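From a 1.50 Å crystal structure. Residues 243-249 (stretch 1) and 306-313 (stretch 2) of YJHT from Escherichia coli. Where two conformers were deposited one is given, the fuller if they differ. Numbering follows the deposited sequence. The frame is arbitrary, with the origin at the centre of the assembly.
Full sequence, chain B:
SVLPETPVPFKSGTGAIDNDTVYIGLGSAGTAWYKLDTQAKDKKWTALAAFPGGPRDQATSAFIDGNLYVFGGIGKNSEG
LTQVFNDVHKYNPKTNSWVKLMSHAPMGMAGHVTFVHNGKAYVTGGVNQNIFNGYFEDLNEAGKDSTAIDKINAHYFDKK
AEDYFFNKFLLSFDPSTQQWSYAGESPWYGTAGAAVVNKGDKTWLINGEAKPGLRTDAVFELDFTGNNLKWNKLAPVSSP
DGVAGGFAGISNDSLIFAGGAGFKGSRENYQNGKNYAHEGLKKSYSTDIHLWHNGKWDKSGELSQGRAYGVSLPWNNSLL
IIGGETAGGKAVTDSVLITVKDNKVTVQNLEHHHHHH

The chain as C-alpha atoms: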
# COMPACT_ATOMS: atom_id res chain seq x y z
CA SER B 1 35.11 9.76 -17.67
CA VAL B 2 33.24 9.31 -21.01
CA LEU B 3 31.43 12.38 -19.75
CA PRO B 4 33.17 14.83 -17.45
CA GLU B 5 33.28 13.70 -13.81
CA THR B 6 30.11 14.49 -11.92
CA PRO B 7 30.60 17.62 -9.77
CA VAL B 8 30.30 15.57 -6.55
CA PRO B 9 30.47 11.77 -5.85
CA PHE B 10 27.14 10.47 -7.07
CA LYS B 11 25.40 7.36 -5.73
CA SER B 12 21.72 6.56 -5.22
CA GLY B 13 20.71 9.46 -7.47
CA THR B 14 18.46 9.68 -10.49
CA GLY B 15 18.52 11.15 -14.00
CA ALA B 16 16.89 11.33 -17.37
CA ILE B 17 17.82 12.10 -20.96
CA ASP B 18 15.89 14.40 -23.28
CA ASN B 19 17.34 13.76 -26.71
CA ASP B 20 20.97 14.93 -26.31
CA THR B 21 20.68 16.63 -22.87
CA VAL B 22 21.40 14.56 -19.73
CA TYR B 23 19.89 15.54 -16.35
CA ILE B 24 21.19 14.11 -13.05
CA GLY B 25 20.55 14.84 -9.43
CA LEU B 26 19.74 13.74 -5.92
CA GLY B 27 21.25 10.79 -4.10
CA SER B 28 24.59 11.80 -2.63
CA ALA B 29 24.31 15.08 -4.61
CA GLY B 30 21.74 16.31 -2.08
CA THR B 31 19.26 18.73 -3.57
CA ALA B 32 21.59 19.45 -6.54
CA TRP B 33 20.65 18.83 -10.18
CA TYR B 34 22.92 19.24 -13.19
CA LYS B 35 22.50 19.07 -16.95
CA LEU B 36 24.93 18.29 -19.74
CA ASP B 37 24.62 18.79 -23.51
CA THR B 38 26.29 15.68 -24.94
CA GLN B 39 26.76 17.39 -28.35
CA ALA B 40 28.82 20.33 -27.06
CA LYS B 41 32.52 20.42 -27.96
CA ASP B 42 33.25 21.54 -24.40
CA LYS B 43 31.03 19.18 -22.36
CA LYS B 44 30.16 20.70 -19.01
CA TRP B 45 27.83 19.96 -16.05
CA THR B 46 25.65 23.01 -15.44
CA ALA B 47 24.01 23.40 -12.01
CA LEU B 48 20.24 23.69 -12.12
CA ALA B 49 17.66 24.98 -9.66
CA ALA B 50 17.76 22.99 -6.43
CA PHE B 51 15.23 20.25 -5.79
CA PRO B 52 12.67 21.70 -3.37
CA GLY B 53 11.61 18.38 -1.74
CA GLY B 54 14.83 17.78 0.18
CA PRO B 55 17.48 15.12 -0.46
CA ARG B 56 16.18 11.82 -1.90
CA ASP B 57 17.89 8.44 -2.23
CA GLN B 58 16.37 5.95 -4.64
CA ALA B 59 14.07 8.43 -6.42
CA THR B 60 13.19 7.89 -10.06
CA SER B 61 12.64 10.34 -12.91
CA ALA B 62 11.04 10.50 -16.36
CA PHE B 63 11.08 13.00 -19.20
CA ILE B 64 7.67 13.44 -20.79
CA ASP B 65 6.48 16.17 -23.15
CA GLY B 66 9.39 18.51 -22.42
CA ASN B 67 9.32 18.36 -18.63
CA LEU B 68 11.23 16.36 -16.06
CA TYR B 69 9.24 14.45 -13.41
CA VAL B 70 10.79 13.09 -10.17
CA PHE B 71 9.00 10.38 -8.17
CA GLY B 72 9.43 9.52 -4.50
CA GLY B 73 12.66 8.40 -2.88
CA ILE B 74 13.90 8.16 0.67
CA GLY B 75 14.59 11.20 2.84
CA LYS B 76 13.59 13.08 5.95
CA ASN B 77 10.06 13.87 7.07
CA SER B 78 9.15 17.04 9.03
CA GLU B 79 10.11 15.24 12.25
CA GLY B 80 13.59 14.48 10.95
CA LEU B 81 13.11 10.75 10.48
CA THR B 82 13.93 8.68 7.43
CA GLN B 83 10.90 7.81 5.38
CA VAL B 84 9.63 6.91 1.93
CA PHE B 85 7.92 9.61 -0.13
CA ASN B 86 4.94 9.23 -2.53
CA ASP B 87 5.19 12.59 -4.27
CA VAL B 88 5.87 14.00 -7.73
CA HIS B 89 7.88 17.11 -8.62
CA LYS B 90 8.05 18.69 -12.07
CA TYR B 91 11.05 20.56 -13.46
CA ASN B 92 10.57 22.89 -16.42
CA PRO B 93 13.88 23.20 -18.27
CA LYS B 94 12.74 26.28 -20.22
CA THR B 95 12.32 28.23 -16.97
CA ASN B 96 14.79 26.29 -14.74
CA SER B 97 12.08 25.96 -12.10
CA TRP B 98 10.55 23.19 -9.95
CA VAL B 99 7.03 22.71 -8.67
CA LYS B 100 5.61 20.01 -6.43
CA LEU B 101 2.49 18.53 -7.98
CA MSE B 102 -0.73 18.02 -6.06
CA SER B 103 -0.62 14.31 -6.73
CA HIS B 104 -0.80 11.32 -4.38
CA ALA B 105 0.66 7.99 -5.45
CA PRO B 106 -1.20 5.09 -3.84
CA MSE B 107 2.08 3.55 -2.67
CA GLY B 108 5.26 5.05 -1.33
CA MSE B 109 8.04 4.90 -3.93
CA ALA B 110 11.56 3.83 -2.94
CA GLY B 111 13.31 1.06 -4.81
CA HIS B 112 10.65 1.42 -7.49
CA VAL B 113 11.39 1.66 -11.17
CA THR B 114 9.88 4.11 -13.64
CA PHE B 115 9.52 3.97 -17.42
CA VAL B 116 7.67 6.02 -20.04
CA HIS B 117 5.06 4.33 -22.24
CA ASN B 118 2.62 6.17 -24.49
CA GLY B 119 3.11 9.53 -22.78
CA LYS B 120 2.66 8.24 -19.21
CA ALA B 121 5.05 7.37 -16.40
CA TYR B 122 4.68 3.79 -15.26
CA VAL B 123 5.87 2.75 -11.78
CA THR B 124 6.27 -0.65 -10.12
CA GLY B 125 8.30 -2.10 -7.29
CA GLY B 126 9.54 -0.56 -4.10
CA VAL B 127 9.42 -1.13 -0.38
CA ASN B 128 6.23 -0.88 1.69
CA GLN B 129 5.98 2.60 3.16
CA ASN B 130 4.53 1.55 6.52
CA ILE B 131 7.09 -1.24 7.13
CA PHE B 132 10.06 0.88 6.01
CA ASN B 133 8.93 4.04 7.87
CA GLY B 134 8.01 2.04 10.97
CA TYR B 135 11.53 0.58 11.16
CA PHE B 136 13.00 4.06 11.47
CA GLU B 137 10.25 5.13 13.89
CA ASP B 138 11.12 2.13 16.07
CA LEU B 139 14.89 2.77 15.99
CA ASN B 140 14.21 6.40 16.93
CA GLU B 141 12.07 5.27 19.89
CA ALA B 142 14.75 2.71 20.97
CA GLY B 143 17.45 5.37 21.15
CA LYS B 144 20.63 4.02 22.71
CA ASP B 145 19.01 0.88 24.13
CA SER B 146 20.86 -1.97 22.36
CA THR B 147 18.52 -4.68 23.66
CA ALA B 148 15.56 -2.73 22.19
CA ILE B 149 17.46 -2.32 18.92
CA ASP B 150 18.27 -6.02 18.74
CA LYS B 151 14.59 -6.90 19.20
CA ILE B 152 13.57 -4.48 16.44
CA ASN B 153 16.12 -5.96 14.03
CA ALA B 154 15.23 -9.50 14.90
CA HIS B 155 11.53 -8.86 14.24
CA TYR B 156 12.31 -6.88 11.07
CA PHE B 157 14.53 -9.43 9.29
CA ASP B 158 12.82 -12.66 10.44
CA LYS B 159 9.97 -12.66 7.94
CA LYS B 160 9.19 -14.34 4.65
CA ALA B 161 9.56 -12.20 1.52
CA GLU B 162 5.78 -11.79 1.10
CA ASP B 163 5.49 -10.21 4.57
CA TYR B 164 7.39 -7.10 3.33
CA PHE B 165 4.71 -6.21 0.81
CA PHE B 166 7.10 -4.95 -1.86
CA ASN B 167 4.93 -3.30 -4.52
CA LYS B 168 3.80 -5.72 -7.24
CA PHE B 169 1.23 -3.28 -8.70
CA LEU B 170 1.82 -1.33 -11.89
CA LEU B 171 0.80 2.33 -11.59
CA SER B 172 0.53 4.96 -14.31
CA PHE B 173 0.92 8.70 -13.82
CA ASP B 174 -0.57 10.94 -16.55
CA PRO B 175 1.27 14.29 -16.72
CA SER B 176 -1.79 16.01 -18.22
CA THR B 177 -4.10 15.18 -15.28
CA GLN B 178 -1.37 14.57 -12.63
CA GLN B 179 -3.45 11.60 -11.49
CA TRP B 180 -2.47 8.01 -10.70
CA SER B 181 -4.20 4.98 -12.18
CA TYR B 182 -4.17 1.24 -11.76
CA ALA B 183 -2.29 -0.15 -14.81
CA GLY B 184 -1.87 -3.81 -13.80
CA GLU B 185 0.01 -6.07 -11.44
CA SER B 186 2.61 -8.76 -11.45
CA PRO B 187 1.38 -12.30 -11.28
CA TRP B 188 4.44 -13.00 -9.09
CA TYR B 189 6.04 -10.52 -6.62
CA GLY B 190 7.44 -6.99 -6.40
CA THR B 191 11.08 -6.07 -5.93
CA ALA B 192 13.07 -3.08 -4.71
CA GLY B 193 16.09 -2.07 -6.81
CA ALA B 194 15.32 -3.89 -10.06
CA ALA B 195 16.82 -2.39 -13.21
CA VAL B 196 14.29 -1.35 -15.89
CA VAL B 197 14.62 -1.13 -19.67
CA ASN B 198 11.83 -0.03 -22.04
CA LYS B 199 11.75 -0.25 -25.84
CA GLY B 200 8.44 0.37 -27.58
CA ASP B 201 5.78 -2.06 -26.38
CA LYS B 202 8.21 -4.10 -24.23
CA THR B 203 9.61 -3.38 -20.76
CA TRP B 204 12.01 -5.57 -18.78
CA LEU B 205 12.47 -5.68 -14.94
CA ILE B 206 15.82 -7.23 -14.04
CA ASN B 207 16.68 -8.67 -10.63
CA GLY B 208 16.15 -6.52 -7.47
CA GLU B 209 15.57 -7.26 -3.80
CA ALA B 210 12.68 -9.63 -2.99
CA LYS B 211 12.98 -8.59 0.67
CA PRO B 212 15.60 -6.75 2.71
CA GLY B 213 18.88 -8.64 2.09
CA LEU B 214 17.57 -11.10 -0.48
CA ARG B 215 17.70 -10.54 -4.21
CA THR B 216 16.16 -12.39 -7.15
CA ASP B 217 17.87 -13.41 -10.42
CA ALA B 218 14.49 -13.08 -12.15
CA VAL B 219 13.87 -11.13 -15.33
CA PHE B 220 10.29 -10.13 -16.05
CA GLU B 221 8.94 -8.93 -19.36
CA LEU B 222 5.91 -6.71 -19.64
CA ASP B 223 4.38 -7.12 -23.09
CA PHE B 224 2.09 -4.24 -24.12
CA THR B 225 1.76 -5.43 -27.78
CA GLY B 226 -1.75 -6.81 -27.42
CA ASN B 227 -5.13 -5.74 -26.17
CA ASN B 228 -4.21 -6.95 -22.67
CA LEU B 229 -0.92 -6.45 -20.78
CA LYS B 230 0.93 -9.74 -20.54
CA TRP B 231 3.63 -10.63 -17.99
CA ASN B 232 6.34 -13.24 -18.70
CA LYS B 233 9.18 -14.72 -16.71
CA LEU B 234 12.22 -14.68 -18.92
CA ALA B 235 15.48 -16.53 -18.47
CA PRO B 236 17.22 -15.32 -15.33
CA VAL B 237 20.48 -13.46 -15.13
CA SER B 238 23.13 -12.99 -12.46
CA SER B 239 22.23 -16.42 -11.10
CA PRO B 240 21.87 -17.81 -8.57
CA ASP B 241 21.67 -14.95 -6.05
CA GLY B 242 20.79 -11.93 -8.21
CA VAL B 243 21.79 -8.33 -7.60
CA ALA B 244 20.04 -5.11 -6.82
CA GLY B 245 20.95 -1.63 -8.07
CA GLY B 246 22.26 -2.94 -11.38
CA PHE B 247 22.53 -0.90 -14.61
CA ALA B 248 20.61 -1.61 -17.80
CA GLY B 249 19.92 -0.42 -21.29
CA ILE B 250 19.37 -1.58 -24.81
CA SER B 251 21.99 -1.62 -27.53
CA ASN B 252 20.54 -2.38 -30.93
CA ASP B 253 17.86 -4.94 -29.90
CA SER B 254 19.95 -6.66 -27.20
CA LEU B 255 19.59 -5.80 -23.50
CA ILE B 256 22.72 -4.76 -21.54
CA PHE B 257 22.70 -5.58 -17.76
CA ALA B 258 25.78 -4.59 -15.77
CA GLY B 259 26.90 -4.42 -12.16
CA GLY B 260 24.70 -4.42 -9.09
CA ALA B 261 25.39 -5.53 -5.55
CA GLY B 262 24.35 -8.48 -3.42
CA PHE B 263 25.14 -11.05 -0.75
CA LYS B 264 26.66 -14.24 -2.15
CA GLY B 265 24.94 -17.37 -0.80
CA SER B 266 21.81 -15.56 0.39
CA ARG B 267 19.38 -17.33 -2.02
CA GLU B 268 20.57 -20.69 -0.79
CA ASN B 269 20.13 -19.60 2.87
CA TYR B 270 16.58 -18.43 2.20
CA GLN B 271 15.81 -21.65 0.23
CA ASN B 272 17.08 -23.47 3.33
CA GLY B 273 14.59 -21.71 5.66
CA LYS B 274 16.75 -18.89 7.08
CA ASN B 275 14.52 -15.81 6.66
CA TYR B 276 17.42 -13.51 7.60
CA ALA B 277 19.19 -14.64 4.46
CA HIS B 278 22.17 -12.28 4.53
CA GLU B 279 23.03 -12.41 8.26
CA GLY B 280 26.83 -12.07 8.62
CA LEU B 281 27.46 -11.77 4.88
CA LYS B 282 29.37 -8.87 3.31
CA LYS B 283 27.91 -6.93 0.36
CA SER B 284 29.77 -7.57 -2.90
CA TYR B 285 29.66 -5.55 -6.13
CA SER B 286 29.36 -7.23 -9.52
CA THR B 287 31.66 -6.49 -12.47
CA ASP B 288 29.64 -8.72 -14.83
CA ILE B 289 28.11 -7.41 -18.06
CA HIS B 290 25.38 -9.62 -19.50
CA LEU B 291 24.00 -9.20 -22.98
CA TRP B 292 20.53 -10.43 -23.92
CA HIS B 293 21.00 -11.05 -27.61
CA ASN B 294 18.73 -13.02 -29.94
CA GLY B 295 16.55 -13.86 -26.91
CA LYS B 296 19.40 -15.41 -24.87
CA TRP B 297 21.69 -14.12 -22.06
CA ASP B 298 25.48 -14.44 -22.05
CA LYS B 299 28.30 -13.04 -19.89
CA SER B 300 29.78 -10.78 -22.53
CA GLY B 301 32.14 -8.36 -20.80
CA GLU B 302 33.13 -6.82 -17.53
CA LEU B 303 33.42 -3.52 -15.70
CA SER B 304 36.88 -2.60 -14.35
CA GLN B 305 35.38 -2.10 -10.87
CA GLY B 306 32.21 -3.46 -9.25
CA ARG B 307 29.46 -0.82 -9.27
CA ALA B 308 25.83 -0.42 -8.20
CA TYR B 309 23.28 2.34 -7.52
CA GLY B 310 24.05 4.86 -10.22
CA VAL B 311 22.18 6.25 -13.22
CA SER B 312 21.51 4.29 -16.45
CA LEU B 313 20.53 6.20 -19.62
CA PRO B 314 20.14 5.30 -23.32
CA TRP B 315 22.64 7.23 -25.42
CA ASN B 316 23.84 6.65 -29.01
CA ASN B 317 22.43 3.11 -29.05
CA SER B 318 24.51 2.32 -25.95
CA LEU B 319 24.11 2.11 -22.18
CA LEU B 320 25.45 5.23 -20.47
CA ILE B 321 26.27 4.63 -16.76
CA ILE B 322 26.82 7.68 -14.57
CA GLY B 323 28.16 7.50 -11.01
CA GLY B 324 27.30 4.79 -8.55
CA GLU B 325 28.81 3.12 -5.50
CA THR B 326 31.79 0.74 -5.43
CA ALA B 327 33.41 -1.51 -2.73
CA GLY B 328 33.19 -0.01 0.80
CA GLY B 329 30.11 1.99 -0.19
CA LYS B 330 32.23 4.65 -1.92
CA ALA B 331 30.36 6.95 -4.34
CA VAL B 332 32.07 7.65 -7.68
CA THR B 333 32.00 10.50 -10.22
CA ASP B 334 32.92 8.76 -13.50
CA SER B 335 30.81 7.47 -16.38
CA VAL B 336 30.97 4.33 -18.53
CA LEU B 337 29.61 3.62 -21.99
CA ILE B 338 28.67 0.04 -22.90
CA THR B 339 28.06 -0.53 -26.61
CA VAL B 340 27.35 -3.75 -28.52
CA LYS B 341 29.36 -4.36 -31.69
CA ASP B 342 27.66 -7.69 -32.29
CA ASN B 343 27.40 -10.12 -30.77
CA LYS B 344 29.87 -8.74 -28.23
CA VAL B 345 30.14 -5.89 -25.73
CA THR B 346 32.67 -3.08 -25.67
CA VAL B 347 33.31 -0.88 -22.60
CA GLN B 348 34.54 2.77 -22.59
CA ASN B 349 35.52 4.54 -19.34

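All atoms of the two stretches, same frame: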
# COMPACT_ATOMS: atom_id res chain seq x y z
N VAL B 243 21.29 -9.59 -8.16
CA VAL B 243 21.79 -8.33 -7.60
C VAL B 243 20.64 -7.36 -7.44
O VAL B 243 19.52 -7.60 -7.90
CB VAL B 243 22.87 -7.68 -8.51
CG1 VAL B 243 24.09 -8.59 -8.62
CG2 VAL B 243 22.27 -7.34 -9.87
N ALA B 244 20.92 -6.25 -6.78
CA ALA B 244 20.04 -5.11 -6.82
C ALA B 244 20.88 -3.86 -7.16
O ALA B 244 22.10 -3.85 -6.98
CB ALA B 244 19.31 -4.93 -5.53
N GLY B 245 20.24 -2.83 -7.68
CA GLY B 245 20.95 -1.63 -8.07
C GLY B 245 21.85 -1.80 -9.28
O GLY B 245 22.81 -1.06 -9.46
N GLY B 246 21.56 -2.79 -10.12
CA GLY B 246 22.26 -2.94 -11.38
C GLY B 246 21.89 -1.87 -12.42
O GLY B 246 20.92 -1.14 -12.27
N PHE B 247 22.69 -1.84 -13.49
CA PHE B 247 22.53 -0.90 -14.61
C PHE B 247 22.00 -1.62 -15.83
O PHE B 247 22.32 -2.80 -16.07
CB PHE B 247 23.88 -0.29 -14.95
CG PHE B 247 24.51 0.47 -13.82
CD1 PHE B 247 24.32 1.83 -13.68
CD2 PHE B 247 25.33 -0.19 -12.91
CE1 PHE B 247 24.89 2.51 -12.64
CE2 PHE B 247 25.88 0.50 -11.86
CZ PHE B 247 25.69 1.85 -11.75
N ALA B 248 21.21 -0.92 -16.64
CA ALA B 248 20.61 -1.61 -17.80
C ALA B 248 20.20 -0.68 -18.91
O ALA B 248 19.85 0.47 -18.67
CB ALA B 248 19.44 -2.46 -17.36
N GLY B 249 20.33 -1.17 -20.14
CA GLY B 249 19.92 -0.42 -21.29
C GLY B 249 19.83 -1.35 -22.48
O GLY B 249 19.95 -2.56 -22.37
N GLY B 306 33.59 -3.20 -9.62
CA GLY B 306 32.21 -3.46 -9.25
C GLY B 306 31.46 -2.18 -8.95
O GLY B 306 32.03 -1.26 -8.36
N ARG B 307 30.19 -2.09 -9.34
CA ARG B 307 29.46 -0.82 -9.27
C ARG B 307 27.97 -1.11 -9.19
O ARG B 307 27.48 -2.00 -9.88
CB ARG B 307 29.75 0.03 -10.52
CG ARG B 307 29.18 1.44 -10.49
CD ARG B 307 29.24 2.10 -11.87
NE ARG B 307 30.61 2.27 -12.33
CZ ARG B 307 31.22 3.43 -12.60
NH1 ARG B 307 30.60 4.60 -12.52
NH2 ARG B 307 32.48 3.41 -13.01
N ALA B 308 27.27 -0.35 -8.36
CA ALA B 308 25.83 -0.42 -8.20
C ALA B 308 25.30 0.98 -7.88
O ALA B 308 26.08 1.89 -7.55
CB ALA B 308 25.45 -1.41 -7.10
N TYR B 309 23.98 1.14 -7.97
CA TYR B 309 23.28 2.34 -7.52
C TYR B 309 23.83 3.63 -8.11
O TYR B 309 24.28 4.55 -7.41
CB TYR B 309 23.25 2.41 -6.00
CG TYR B 309 22.54 1.22 -5.40
CD1 TYR B 309 21.15 1.10 -5.49
CD2 TYR B 309 23.25 0.19 -4.79
CE1 TYR B 309 20.50 -0.01 -4.96
CE2 TYR B 309 22.60 -0.91 -4.25
CZ TYR B 309 21.23 -1.00 -4.33
OH TYR B 309 20.55 -2.09 -3.80
N GLY B 310 23.82 3.65 -9.43
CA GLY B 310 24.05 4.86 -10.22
C GLY B 310 22.88 5.12 -11.16
O GLY B 310 21.76 4.70 -10.91
N VAL B 311 23.17 5.90 -12.20
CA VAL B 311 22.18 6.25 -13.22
C VAL B 311 22.48 5.54 -14.56
O VAL B 311 23.61 5.46 -14.96
CB VAL B 311 22.11 7.77 -13.41
CG1 VAL B 311 21.29 8.15 -14.66
CG2 VAL B 311 21.58 8.43 -12.13
N SER B 312 21.44 4.95 -15.14
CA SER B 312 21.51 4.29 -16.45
C SER B 312 20.69 5.11 -17.44
O SER B 312 19.53 5.39 -17.15
CB SER B 312 20.87 2.90 -16.38
OG SER B 312 21.61 1.95 -15.68
N LEU B 313 21.26 5.43 -18.60
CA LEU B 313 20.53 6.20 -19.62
C LEU B 313 20.84 5.63 -21.00
O LEU B 313 21.95 5.19 -21.22
CB LEU B 313 20.94 7.66 -19.59
CG LEU B 313 20.56 8.44 -18.33
CD1 LEU B 313 21.14 9.85 -18.38
CD2 LEU B 313 19.03 8.47 -18.18
O HOH W 1 22.12 1.49 -10.64

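Two direct hydrogen bonds and one bridging water account for the polar side of this contact. The first bond runs from Tyr309 N to Gly245 O, at 2.9 Å with an N-H...O angle of 164°, close to linear. Gly245 O also accepts from water 1, whose oxygen lies 2.9 Å away, and it receives a CA-H...O contact from Ala308 CA at 3.3 Å, where the angle of 123° at the hydrogen is much less favourable. The same water accepts from Gly310 N at 3.0 Å, so it links Gly245 O to a second backbone donor of the other stretch.

The second direct bond joins backbone to side chain. Ala248 N donates to Ser312 OG at 3.1 Å and 151°, within reach because Ser312 points its CA-to-CB bond toward stretch 1. The two strands run nearly parallel here, with 8° between their directions.

Nonpolar packing accompanies these bonds. Phe247 (chi1 m) has the largest area covered by the other stretch, 121 Å²; its CE1 lies 3.5 Å from Gly310 CA and its CZ 3.6 Å from Arg307 CD, while Arg307 NH1 and NH2 are hydrogen-bonded elsewhere in the structure. Gly245 CA sits over one face of the Tyr309 ring, 3.8 Å from the ring centroid and 19° off the normal, a CH-pi contact. A CB on Gly245 would clash with Tyr309 CE1, at 2.6 Å.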